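Local coordinates for protein putative cathepsin d (Ixodes ricinus, PDB 5N7Q) that probably cleaves proteins as a pepsin-like aspartic endopeptidase of the cathepsin D type, and is inhibited by pepstatin A, at residues L10-D15 / R162-K167; G20-G25 / D91-G96; I24-Q29 / K64-E69; V204-A209 / P268-T273; E215-D220 / D241-Y246. All blocks are in the same frame, centred on the assembly; numbering follows the deposited sequence.

Contact 1: residues L10-D15 / R162-K167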
# COMPACT_ATOMS: atom_id res chain seq x y z
N LEU A 10 -12.83 1.22 1.42
CA LEU A 10 -11.88 0.50 2.28
C LEU A 10 -12.26 0.52 3.76
O LEU A 10 -12.84 1.50 4.26
CB LEU A 10 -10.47 1.07 2.13
CG LEU A 10 -9.96 1.18 0.70
CD1 LEU A 10 -8.62 1.92 0.69
CD2 LEU A 10 -9.82 -0.20 0.07
N VAL A 11 -11.90 -0.56 4.44
CA VAL A 11 -11.89 -0.64 5.89
C VAL A 11 -10.46 -0.40 6.37
O VAL A 11 -9.49 -0.89 5.78
CB VAL A 11 -12.41 -2.03 6.35
CG1 VAL A 11 -12.10 -2.30 7.82
CG2 VAL A 11 -13.90 -2.12 6.08
N ASN A 12 -10.33 0.35 7.46
CA ASN A 12 -9.08 0.68 8.12
C ASN A 12 -8.99 -0.11 9.41
O ASN A 12 -9.76 0.11 10.32
CB ASN A 12 -9.08 2.18 8.43
CG ASN A 12 -7.93 2.62 9.32
OD1 ASN A 12 -7.08 1.83 9.70
ND2 ASN A 12 -7.90 3.90 9.62
N LEU A 13 -8.07 -1.06 9.47
CA LEU A 13 -7.77 -1.79 10.71
C LEU A 13 -6.53 -1.15 11.36
O LEU A 13 -5.42 -1.29 10.84
CB LEU A 13 -7.53 -3.26 10.40
CG LEU A 13 -7.13 -4.05 11.65
CD1 LEU A 13 -8.30 -4.20 12.61
CD2 LEU A 13 -6.60 -5.41 11.21
N LEU A 14 -6.77 -0.44 12.48
CA LEU A 14 -5.73 0.05 13.40
C LEU A 14 -4.71 0.96 12.72
O LEU A 14 -3.60 1.07 13.20
CB LEU A 14 -5.03 -1.14 14.08
CG LEU A 14 -5.91 -2.04 14.97
CD1 LEU A 14 -5.14 -3.29 15.33
CD2 LEU A 14 -6.39 -1.36 16.22
N ASP A 15 -5.09 1.59 11.59
CA ASP A 15 -4.14 2.41 10.80
C ASP A 15 -2.98 1.59 10.22
O ASP A 15 -2.03 2.18 9.68
CB ASP A 15 -3.58 3.62 11.63
CG ASP A 15 -4.36 4.89 11.47
OD1 ASP A 15 -5.39 4.92 10.78
OD2 ASP A 15 -3.90 5.93 12.04
N ARG A 162 -6.83 8.28 8.42
CA ARG A 162 -5.87 7.99 9.49
C ARG A 162 -6.44 7.98 10.90
O ARG A 162 -5.70 7.84 11.89
CB ARG A 162 -4.64 8.88 9.36
CG ARG A 162 -3.92 8.72 8.03
CD ARG A 162 -3.34 7.33 7.84
NE ARG A 162 -2.26 7.02 8.78
CZ ARG A 162 -1.78 5.80 9.00
NH1 ARG A 162 -2.35 4.72 8.46
NH2 ARG A 162 -0.75 5.65 9.85
N ASP A 163 -7.77 8.11 10.99
CA ASP A 163 -8.51 7.95 12.25
C ASP A 163 -9.29 6.64 12.20
O ASP A 163 -10.35 6.57 11.56
CB ASP A 163 -9.44 9.11 12.50
CG ASP A 163 -10.19 8.99 13.79
OD1 ASP A 163 -9.97 8.01 14.53
OD2 ASP A 163 -10.96 9.95 14.05
N PRO A 164 -8.76 5.58 12.85
CA PRO A 164 -9.49 4.29 12.80
C PRO A 164 -10.86 4.29 13.48
O PRO A 164 -11.66 3.39 13.26
CB PRO A 164 -8.55 3.32 13.50
CG PRO A 164 -7.24 3.99 13.54
CD PRO A 164 -7.51 5.46 13.59
N SER A 165 -11.13 5.33 14.27
CA SER A 165 -12.44 5.45 14.94
C SER A 165 -13.49 6.03 14.02
O SER A 165 -14.67 5.99 14.31
CB SER A 165 -12.31 6.31 16.21
OG SER A 165 -12.28 7.69 15.91
N SER A 166 -13.06 6.56 12.89
CA SER A 166 -13.96 7.10 11.90
C SER A 166 -14.58 5.98 11.06
O SER A 166 -13.98 4.91 10.86
CB SER A 166 -13.15 8.10 11.07
OG SER A 166 -13.96 8.90 10.29
N LYS A 167 -15.80 6.20 10.57
CA LYS A 167 -16.57 5.16 9.92
C LYS A 167 -16.04 4.68 8.56
O LYS A 167 -16.14 3.48 8.24
CB LYS A 167 -18.01 5.66 9.74
CG LYS A 167 -18.98 4.64 9.19
CD LYS A 167 -19.33 3.57 10.19
CE LYS A 167 -20.67 2.94 9.83
NZ LYS A 167 -21.08 1.93 10.84
O HOH W 1 -11.25 0.84 12.52
O HOH W 2 -11.02 4.90 9.45
O HOH W 3 0.54 3.07 9.74
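D15 and R162 meet in a polar surface contact between the end of strand 6-13 with the loop that follows it, and the loop joining strands 155-160 and 170-174. The carboxylate of D15 lies flat on the guanidinium of R162, the two planes 9° apart, with CG of D15 over the centre of one face. OD2 of D15 is 3.8 Å from NE of R162, a long salt bridge in which charge acts across the stack and no N-H points at the oxygen. R162 bends at chi2 and chi3, and its NH1 gives a hydrogen bond of 2.8 Å to the backbone O of D15. Y18 OH is a second partner of NH1, and water 3 joins NH2 to the same D15 carbonyl. N12 ties the strand end to D15: its OD1 takes the N-H of D15 in an Asx motif, while its ND2 gives a hydrogen bond of 2.9 Å to D15 OD1 and rests against CA of P164. OD2 of D15 also lies 2.6 Å from the carbonyl O of R162; two oxygens this close would fit a shared proton, and the guanidinium and N12 ND2 would probably help offset any negative charge.

Contact 2: residues G20-G25 / D91-G96; sequences GPISIG and DVCRIG
R94 reaches across to the end of strand 17-24 and presents the edge of its guanidinium to S23 and G25. The chain is extended from CG to NE, and its aliphatic part runs past the hydroxyl of S23, with CB of R94 3.3 Å from OG of S23. That hydroxyl sits between the backbone N and carbonyl carbon of its own residue (chi1 75°) and accepts a hydrogen bond from NH1 of R94. Beyond it, NH1 and NH2 close end-on upon a single atom, the O of G25, at 2.8 and 2.9 Å; this oxygen lies in the guanidinium plane, while CG1 of V92 covers the centre of one guanidinium face.

On the other side of the strands, CD1 of I24 lies beside SG of C93 at 3.9 Å, and CG2 of I24 packs on CB of D91. Farther along, I22 and I95 cross obliquely, CG2 against CG1. With no side chain on G25, the D91 carboxylate lies close against its CA, OD2 at 3.3 Å; the same carboxylate is hydrogen-bonded to T67, S65 and Y60.

S23 and R94 form an antiparallel hydrogen-bonded pair, followed by the non-hydrogen-bonded pair of I24 and C93. The two strands belong to the mostly-beta N-terminal lobe of the two-lobed pepsin-like fold, where I22 and I24 also pack on strand 42-45.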
# COMPACT_ATOMS: atom_id res chain seq x y z
N GLY A 20 -10.51 -3.92 1.00
CA GLY A 20 -11.84 -3.71 0.45
C GLY A 20 -12.39 -4.93 -0.27
O GLY A 20 -11.64 -5.87 -0.58
N PRO A 21 -13.67 -4.92 -0.54
CA PRO A 21 -14.32 -6.04 -1.19
C PRO A 21 -14.10 -6.18 -2.70
O PRO A 21 -14.04 -5.19 -3.42
CB PRO A 21 -15.79 -5.78 -0.91
CG PRO A 21 -15.88 -4.30 -0.91
CD PRO A 21 -14.65 -3.88 -0.18
N ILE A 22 -13.98 -7.43 -3.13
CA ILE A 22 -14.01 -7.77 -4.56
C ILE A 22 -14.82 -9.04 -4.68
O ILE A 22 -15.05 -9.71 -3.70
CB ILE A 22 -12.61 -7.94 -5.22
CG1 ILE A 22 -11.84 -9.16 -4.69
CG2 ILE A 22 -11.78 -6.66 -5.08
CD1 ILE A 22 -10.56 -9.51 -5.45
N SER A 23 -15.21 -9.34 -5.91
CA SER A 23 -15.70 -10.70 -6.18
C SER A 23 -15.01 -11.29 -7.36
O SER A 23 -14.48 -10.58 -8.23
CB SER A 23 -17.22 -10.74 -6.37
OG SER A 23 -17.65 -10.23 -7.61
N ILE A 24 -15.01 -12.63 -7.38
CA ILE A 24 -14.45 -13.41 -8.46
C ILE A 24 -15.51 -14.42 -8.90
O ILE A 24 -16.15 -15.04 -8.06
CB ILE A 24 -13.19 -14.19 -8.02
CG1 ILE A 24 -12.13 -13.26 -7.36
CG2 ILE A 24 -12.60 -14.99 -9.17
CD1 ILE A 24 -11.39 -12.30 -8.26
N GLY A 25 -15.65 -14.61 -10.20
CA GLY A 25 -16.37 -15.79 -10.73
C GLY A 25 -17.84 -15.53 -10.93
O GLY A 25 -18.37 -14.46 -10.63
N ASP A 91 -10.44 -15.72 -14.20
CA ASP A 91 -11.89 -15.61 -14.01
C ASP A 91 -12.27 -14.14 -14.09
O ASP A 91 -11.40 -13.26 -14.19
CB ASP A 91 -12.33 -16.25 -12.67
CG ASP A 91 -13.71 -16.87 -12.73
OD1 ASP A 91 -14.54 -16.37 -13.53
OD2 ASP A 91 -13.99 -17.80 -11.96
N VAL A 92 -13.57 -13.89 -14.06
CA VAL A 92 -14.11 -12.54 -13.93
C VAL A 92 -13.78 -11.98 -12.55
O VAL A 92 -13.94 -12.68 -11.56
CB VAL A 92 -15.65 -12.57 -14.11
CG1 VAL A 92 -16.27 -11.20 -13.80
CG2 VAL A 92 -16.02 -13.01 -15.52
N CYS A 93 -13.34 -10.71 -12.49
CA CYS A 93 -13.05 -9.99 -11.23
C CYS A 93 -13.89 -8.73 -11.21
O CYS A 93 -13.92 -7.98 -12.20
CB CYS A 93 -11.57 -9.61 -11.16
SG CYS A 93 -11.09 -8.64 -9.70
N ARG A 94 -14.63 -8.52 -10.13
CA ARG A 94 -15.50 -7.35 -9.99
C ARG A 94 -15.04 -6.44 -8.87
O ARG A 94 -14.79 -6.88 -7.75
CB ARG A 94 -16.95 -7.77 -9.71
CG ARG A 94 -17.52 -8.63 -10.80
CD ARG A 94 -18.97 -8.98 -10.52
NE ARG A 94 -19.41 -10.07 -11.37
CZ ARG A 94 -19.05 -11.35 -11.22
NH1 ARG A 94 -18.21 -11.74 -10.24
NH2 ARG A 94 -19.55 -12.25 -12.05
N ILE A 95 -14.98 -5.15 -9.22
CA ILE A 95 -14.72 -4.06 -8.29
C ILE A 95 -15.85 -3.04 -8.49
O ILE A 95 -16.01 -2.49 -9.57
CB ILE A 95 -13.39 -3.36 -8.58
CG1 ILE A 95 -12.22 -4.33 -8.37
CG2 ILE A 95 -13.26 -2.09 -7.73
CD1 ILE A 95 -10.89 -3.80 -8.86
N GLY A 96 -16.70 -2.90 -7.48
CA GLY A 96 -17.92 -2.12 -7.63
C GLY A 96 -18.70 -2.63 -8.83
O GLY A 96 -18.92 -3.84 -8.95
O HOH W 4 -16.34 -3.71 -4.71

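Contact 3: residues I24-Q29 / K64-E69; sequences IGTPPQ and KSSTYE
T26 is held by three consecutive residues of the opposite loop, S65, S66 and T67. Its N-H gives a hydrogen bond of 3.1 Å to OG of S65, and its carbonyl O receives the N-H of S66 at 3.0 Å, with the donor in the carbonyl plane. The contact joins the hairpin loop between strands 17-24 and 29-36 to a type I beta turn from S65 to Y68, at the outer end of the N-terminal lobe of the pepsin-like fold. Backbone bonds between I24 and Q29 close the hairpin, and the peptide bond between T26 and P27 is cis.

The hydroxyls of T26 and T67 approach to 2.7 Å, their side chains crossing at about a right angle. In T67, OG1 stands between the backbone N and carbonyl carbon (chi1 47°), which brings it towards T26. D91, on strand 82-95, is the second-shell residue here, since its carboxylate is hydrogen-bonded to both S65 OG and T67 OG1 and so ties these two hydroxyls together. Water 6 makes a separate bridge, donating to the O atoms of P27 and K64 and accepting from NE2 of Q29, whose OE1 is hydrogen-bonded to the N-H of D61.

Looser contacts lie beside these bonds. OG of S66 lies 3.6 Å from CB of T26, and CD of P27 is near the carbonyl O of K64. G25 comes closest at its alpha carbon: CA is 3.3 Å from OG of S65.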
# COMPACT_ATOMS: atom_id res chain seq x y z
N ILE A 24 -15.01 -12.63 -7.38
CA ILE A 24 -14.45 -13.41 -8.46
C ILE A 24 -15.51 -14.42 -8.90
O ILE A 24 -16.15 -15.04 -8.06
CB ILE A 24 -13.19 -14.19 -8.02
CG1 ILE A 24 -12.13 -13.26 -7.36
CG2 ILE A 24 -12.60 -14.99 -9.17
CD1 ILE A 24 -11.39 -12.30 -8.26
N GLY A 25 -15.65 -14.61 -10.20
CA GLY A 25 -16.37 -15.79 -10.73
C GLY A 25 -17.84 -15.53 -10.93
O GLY A 25 -18.37 -14.46 -10.63
N THR A 26 -18.49 -16.56 -11.46
CA THR A 26 -19.90 -16.50 -11.86
C THR A 26 -20.59 -17.76 -11.34
O THR A 26 -20.27 -18.84 -11.79
CB THR A 26 -20.04 -16.43 -13.39
OG1 THR A 26 -19.20 -15.37 -13.89
CG2 THR A 26 -21.46 -16.18 -13.79
N PRO A 27 -21.49 -17.66 -10.36
CA PRO A 27 -21.88 -16.42 -9.70
C PRO A 27 -20.75 -15.87 -8.81
O PRO A 27 -19.77 -16.57 -8.57
CB PRO A 27 -23.07 -16.85 -8.83
CG PRO A 27 -22.87 -18.29 -8.60
CD PRO A 27 -22.22 -18.83 -9.83
N PRO A 28 -20.91 -14.63 -8.32
CA PRO A 28 -19.82 -14.00 -7.56
C PRO A 28 -19.44 -14.72 -6.28
O PRO A 28 -20.32 -15.13 -5.50
CB PRO A 28 -20.37 -12.60 -7.26
CG PRO A 28 -21.36 -12.35 -8.35
CD PRO A 28 -22.00 -13.68 -8.58
N GLN A 29 -18.14 -14.90 -6.07
CA GLN A 29 -17.57 -15.33 -4.81
C GLN A 29 -16.87 -14.12 -4.20
O GLN A 29 -16.03 -13.50 -4.84
CB GLN A 29 -16.58 -16.45 -5.01
CG GLN A 29 -17.22 -17.69 -5.64
CD GLN A 29 -16.20 -18.77 -5.94
OE1 GLN A 29 -15.28 -19.04 -5.14
NE2 GLN A 29 -16.38 -19.45 -7.08
N LYS A 64 -17.14 -23.98 -9.00
CA LYS A 64 -18.46 -23.37 -8.85
C LYS A 64 -18.62 -22.16 -9.75
O LYS A 64 -19.65 -21.51 -9.71
CB LYS A 64 -18.69 -22.96 -7.39
CG LYS A 64 -18.48 -24.06 -6.37
CD LYS A 64 -19.41 -25.25 -6.59
CE LYS A 64 -19.27 -26.26 -5.44
NZ LYS A 64 -20.09 -27.48 -5.68
N SER A 65 -17.59 -21.82 -10.53
CA SER A 65 -17.63 -20.68 -11.43
C SER A 65 -17.70 -21.10 -12.90
O SER A 65 -16.79 -21.73 -13.42
CB SER A 65 -16.40 -19.78 -11.22
OG SER A 65 -16.44 -18.73 -12.17
N SER A 66 -18.74 -20.66 -13.60
CA SER A 66 -18.91 -20.97 -15.01
C SER A 66 -18.02 -20.16 -15.94
O SER A 66 -17.96 -20.45 -17.13
CB SER A 66 -20.38 -20.79 -15.40
OG SER A 66 -20.81 -19.47 -15.23
N THR A 67 -17.36 -19.12 -15.42
CA THR A 67 -16.43 -18.31 -16.18
C THR A 67 -14.95 -18.60 -15.89
O THR A 67 -14.06 -18.01 -16.52
CB THR A 67 -16.75 -16.81 -15.99
OG1 THR A 67 -16.93 -16.54 -14.60
CG2 THR A 67 -18.02 -16.44 -16.78
N TYR A 68 -14.69 -19.53 -14.96
CA TYR A 68 -13.33 -19.99 -14.68
C TYR A 68 -12.65 -20.59 -15.89
O TYR A 68 -13.27 -21.37 -16.64
CB TYR A 68 -13.36 -21.01 -13.55
CG TYR A 68 -12.23 -22.01 -13.53
CD1 TYR A 68 -10.94 -21.66 -13.14
CD2 TYR A 68 -12.47 -23.34 -13.92
CE1 TYR A 68 -9.91 -22.59 -13.12
CE2 TYR A 68 -11.46 -24.27 -13.90
CZ TYR A 68 -10.19 -23.90 -13.49
OH TYR A 68 -9.18 -24.84 -13.49
N GLU A 69 -11.38 -20.23 -16.08
CA GLU A 69 -10.52 -20.87 -17.05
C GLU A 69 -9.24 -21.27 -16.37
O GLU A 69 -8.62 -20.48 -15.66
CB GLU A 69 -10.21 -19.93 -18.22
CG GLU A 69 -11.42 -19.49 -19.02
CD GLU A 69 -11.04 -18.42 -20.01
OE1 GLU A 69 -10.61 -18.79 -21.12
OE2 GLU A 69 -11.13 -17.22 -19.67
O HOH W 5 -22.93 -19.93 -13.54
O HOH W 6 -18.97 -19.08 -8.42

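Contact 4: residues V204-A209 / P268-T273; sequences VKSVSA and PNVTFT
The ring of F272 carries V204 on one face: CG1 of V204 stands 4.2 Å from the ring centroid, 18° off the normal, in a CH-pi contact displaced toward the rim. The other methyl, CG2, meets the CD2-CE2 side of the ring and comes to 3.5 Å from CE2 of F272. Both side chains lie side by side and point the same way. With CG1 of V204 anti to its backbone N (chi1 178°), that methyl is also within 4.3 Å of CG1 of V270, next in line on the same face.

The puckered ring of P268 packs at the other end of the contact. Its CG is 3.3 Å from OG of S206, and its CB packs on CA and CB of S208.

These groups flank an antiparallel pair in the C-terminal lobe of the pepsin-like fold, where strand 198-206 lies beside strand 270-274. K205 and T271 are the hydrogen-bonded pair: the N-H of K205 reaches O of T271, and the N-H of T271 returns to O of K205 at 2.8 Å, nearly along the C=O axis. On their side of the strands, CG of K205 rests alongside CB of T271, while NZ of K205 forms a salt bridge with E278.

Toward P268 side-chain and solvent bonds take over from direct backbone pairing. OG of S206, anti to its own backbone N, donates to O of N269 at 2.8 Å, approaching 32° from the carbonyl plane. Water 7 donates to that same oxygen and accepts from the N-H of V207.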
# COMPACT_ATOMS: atom_id res chain seq x y z
N VAL A 204 14.67 15.24 2.80
CA VAL A 204 13.89 14.83 3.97
C VAL A 204 14.51 15.58 5.13
O VAL A 204 15.75 15.65 5.22
CB VAL A 204 13.99 13.30 4.20
CG1 VAL A 204 13.21 12.89 5.45
CG2 VAL A 204 13.48 12.52 3.00
N LYS A 205 13.71 16.20 5.99
CA LYS A 205 14.29 16.95 7.11
C LYS A 205 13.39 16.98 8.30
O LYS A 205 12.18 16.77 8.19
CB LYS A 205 14.60 18.39 6.68
CG LYS A 205 13.39 19.24 6.36
CD LYS A 205 13.77 20.65 5.95
CE LYS A 205 12.54 21.40 5.43
NZ LYS A 205 12.86 22.75 4.90
N SER A 206 13.99 17.28 9.45
CA SER A 206 13.25 17.57 10.66
C SER A 206 13.93 18.73 11.34
O SER A 206 15.17 18.73 11.44
CB SER A 206 13.23 16.36 11.58
OG SER A 206 12.33 16.61 12.65
N VAL A 207 13.16 19.71 11.76
CA VAL A 207 13.70 20.94 12.34
C VAL A 207 12.99 21.12 13.67
O VAL A 207 11.84 21.55 13.72
CB VAL A 207 13.45 22.14 11.41
CG1 VAL A 207 14.15 23.39 11.95
CG2 VAL A 207 13.88 21.83 9.99
N SER A 208 13.66 20.80 14.76
CA SER A 208 13.05 20.92 16.08
C SER A 208 13.26 22.30 16.67
O SER A 208 14.33 22.88 16.52
CB SER A 208 13.66 19.90 17.03
OG SER A 208 13.08 20.02 18.31
N ALA A 209 12.24 22.80 17.37
CA ALA A 209 12.38 24.00 18.20
C ALA A 209 13.25 23.78 19.45
O ALA A 209 13.76 24.76 20.01
CB ALA A 209 10.99 24.51 18.60
N PRO A 268 9.17 16.94 16.82
CA PRO A 268 9.09 17.83 15.66
C PRO A 268 8.44 17.22 14.42
O PRO A 268 8.39 16.00 14.26
CB PRO A 268 10.57 18.13 15.38
CG PRO A 268 11.25 16.87 15.75
CD PRO A 268 10.51 16.33 16.94
N ASN A 269 7.95 18.08 13.54
CA ASN A 269 7.49 17.63 12.23
C ASN A 269 8.66 17.03 11.44
O ASN A 269 9.83 17.39 11.66
CB ASN A 269 6.84 18.79 11.45
CG ASN A 269 5.55 19.30 12.10
OD1 ASN A 269 5.03 18.73 13.04
ND2 ASN A 269 5.05 20.45 11.61
N VAL A 270 8.34 16.13 10.52
CA VAL A 270 9.28 15.59 9.53
C VAL A 270 8.73 15.91 8.14
O VAL A 270 7.56 15.71 7.88
CB VAL A 270 9.49 14.09 9.71
CG1 VAL A 270 10.38 13.48 8.65
CG2 VAL A 270 10.10 13.78 11.08
N THR A 271 9.59 16.43 7.27
CA THR A 271 9.14 16.99 5.98
C THR A 271 9.84 16.34 4.81
O THR A 271 11.08 16.23 4.80
CB THR A 271 9.38 18.50 5.97
OG1 THR A 271 8.71 19.09 7.08
CG2 THR A 271 8.91 19.14 4.66
N PHE A 272 9.06 15.94 3.79
CA PHE A 272 9.56 15.40 2.51
C PHE A 272 9.35 16.45 1.45
O PHE A 272 8.26 17.02 1.35
CB PHE A 272 8.79 14.12 2.12
CG PHE A 272 9.14 12.95 2.97
CD1 PHE A 272 8.62 12.85 4.26
CD2 PHE A 272 10.00 11.95 2.51
CE1 PHE A 272 8.98 11.79 5.08
CE2 PHE A 272 10.36 10.90 3.33
CZ PHE A 272 9.85 10.82 4.61
N THR A 273 10.40 16.77 0.72
CA THR A 273 10.32 17.76 -0.35
C THR A 273 10.26 17.00 -1.67
O THR A 273 11.16 16.24 -2.00
CB THR A 273 11.50 18.74 -0.32
OG1 THR A 273 11.46 19.48 0.91
CG2 THR A 273 11.38 19.73 -1.51
O HOH W 7 10.40 20.05 11.21

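Contact 5: residues E215-D220 / D241-Y246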
# COMPACT_ATOMS: atom_id res chain seq x y z
N GLU A 215 17.90 18.20 11.31
CA GLU A 215 18.35 16.90 10.86
C GLU A 215 18.02 16.83 9.37
O GLU A 215 16.85 16.76 9.01
CB GLU A 215 17.62 15.81 11.65
CG GLU A 215 17.95 14.38 11.27
CD GLU A 215 19.36 13.95 11.59
OE1 GLU A 215 20.04 14.59 12.41
OE2 GLU A 215 19.78 12.93 11.02
N LEU A 216 19.06 16.85 8.53
CA LEU A 216 18.91 16.91 7.07
C LEU A 216 19.33 15.58 6.46
O LEU A 216 20.49 15.18 6.54
CB LEU A 216 19.72 18.08 6.47
CG LEU A 216 19.47 19.47 7.06
CD1 LEU A 216 20.28 20.54 6.33
CD2 LEU A 216 18.01 19.90 7.08
N LEU A 217 18.36 14.87 5.87
CA LEU A 217 18.55 13.56 5.31
C LEU A 217 18.21 13.61 3.83
O LEU A 217 17.77 14.66 3.33
CB LEU A 217 17.66 12.57 6.05
CG LEU A 217 18.08 12.47 7.53
CD1 LEU A 217 16.99 11.78 8.31
CD2 LEU A 217 19.39 11.73 7.65
N CYS A 218 18.41 12.49 3.13
CA CYS A 218 18.26 12.49 1.67
C CYS A 218 18.95 13.75 1.12
O CYS A 218 18.41 14.47 0.29
CB CYS A 218 16.77 12.47 1.30
SG CYS A 218 16.41 12.57 -0.46
N LYS A 219 20.14 14.03 1.65
CA LYS A 219 20.74 15.35 1.48
C LYS A 219 20.97 15.71 0.01
O LYS A 219 20.69 16.83 -0.41
CB LYS A 219 22.02 15.50 2.30
CG LYS A 219 22.61 16.90 2.26
CD LYS A 219 21.81 17.87 3.12
CE LYS A 219 22.19 19.31 2.84
NZ LYS A 219 21.44 19.88 1.70
N ASP A 220 21.40 14.72 -0.76
CA ASP A 220 21.69 14.96 -2.17
C ASP A 220 20.61 14.43 -3.11
O ASP A 220 20.90 14.15 -4.25
CB ASP A 220 23.06 14.38 -2.52
CG ASP A 220 24.19 14.96 -1.68
OD1 ASP A 220 24.12 16.14 -1.29
OD2 ASP A 220 25.14 14.19 -1.43
N ASP A 241 18.03 5.32 11.01
CA ASP A 241 18.69 5.29 12.34
C ASP A 241 18.92 6.73 12.88
O ASP A 241 18.58 7.03 14.01
CB ASP A 241 20.04 4.54 12.28
CG ASP A 241 19.90 3.06 12.14
OD1 ASP A 241 18.81 2.47 12.34
OD2 ASP A 241 20.94 2.42 11.81
N SER A 242 19.50 7.59 12.04
CA SER A 242 19.77 8.97 12.41
C SER A 242 18.51 9.79 12.66
O SER A 242 18.44 10.57 13.62
CB SER A 242 20.65 9.65 11.38
OG SER A 242 21.88 8.96 11.25
N LEU A 243 17.50 9.63 11.80
CA LEU A 243 16.24 10.32 12.02
C LEU A 243 15.65 9.93 13.37
O LEU A 243 15.24 10.79 14.14
CB LEU A 243 15.25 10.03 10.88
CG LEU A 243 13.87 10.67 10.98
CD1 LEU A 243 13.93 12.17 11.18
CD2 LEU A 243 13.08 10.34 9.72
N ASN A 244 15.58 8.63 13.63
CA ASN A 244 15.10 8.18 14.94
C ASN A 244 15.93 8.67 16.12
O ASN A 244 15.35 9.04 17.13
CB ASN A 244 14.89 6.67 14.95
CG ASN A 244 13.58 6.28 14.32
OD1 ASN A 244 12.52 6.51 14.92
ND2 ASN A 244 13.62 5.79 13.09
N GLN A 245 17.25 8.75 15.96
CA GLN A 245 18.09 9.35 17.00
C GLN A 245 17.68 10.79 17.30
O GLN A 245 17.56 11.18 18.48
CB GLN A 245 19.55 9.30 16.58
CG GLN A 245 20.46 9.62 17.77
CD GLN A 245 21.91 9.45 17.41
OE1 GLN A 245 22.27 8.50 16.70
NE2 GLN A 245 22.75 10.35 17.90
N TYR A 246 17.44 11.58 16.24
CA TYR A 246 17.00 12.97 16.41
C TYR A 246 15.65 13.03 17.13
O TYR A 246 15.41 13.95 17.91
CB TYR A 246 16.88 13.62 15.03
CG TYR A 246 16.67 15.11 15.02
CD1 TYR A 246 17.73 15.98 15.28
CD2 TYR A 246 15.45 15.67 14.67
CE1 TYR A 246 17.56 17.35 15.24
CE2 TYR A 246 15.26 17.05 14.63
CZ TYR A 246 16.35 17.90 14.88
OH TYR A 246 16.18 19.28 14.84
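E215 and L217, on the short strand 215-217, pack against helix 237-247 in a strand-on-helix contact of the C-terminal lobe. The segment axes run nearly antiparallel, at 164°, and come within 9.3 Å of each other.

The aromatic interaction is a CH-pi contact from an acidic side chain. CB of E215 sits over the centre of one face of the Y246 ring, 3.6 Å from its centroid and 11° off the normal. The two side chains slide past each other in opposite directions, and the carboxylate plane is turned 37° from the ring. Y246 OH is hydrogen-bonded to the carbonyl O of A213 and to the N-H of S208, which fixes the far end of the ring.

Apolar packing is supplied by L217, whose CD1 lies 3.6 Å from CB of L243, the two leucine side chains meeting at a slant. After L217 the chain enters C218, joined to C222 by a disulfide.

The E215 carboxylate touches the helix through van der Waals contact. E215 bends at chi2, and OE2 lies beside S242, whose OG is hydrogen-bonded to the carbonyl O of E238; OE2 of E215 is 3.4 Å from CB of S242.

Overall arrangement
The five contacts fall into two groups on opposite sides of the molecule's centre, with contact 1 between them. Contacts 2 and 3 share I24 and G25, their centres about 10 Å apart, and the D91 carboxylate is common to both. Contacts 4 and 5 form a second group, in the other lobe, with centres about 9 Å apart, because strand 198-206 also pairs with strand 215-217 through S206 with E215 and V204 with L217. The centres of contacts 2 and 4 lie about 41 Å apart. Contact 1 touches contact 2, where L10 packs on G20. I22 of contact 2 remains about 12 Å, side chain to side chain, from the predicted catalytic residue D36.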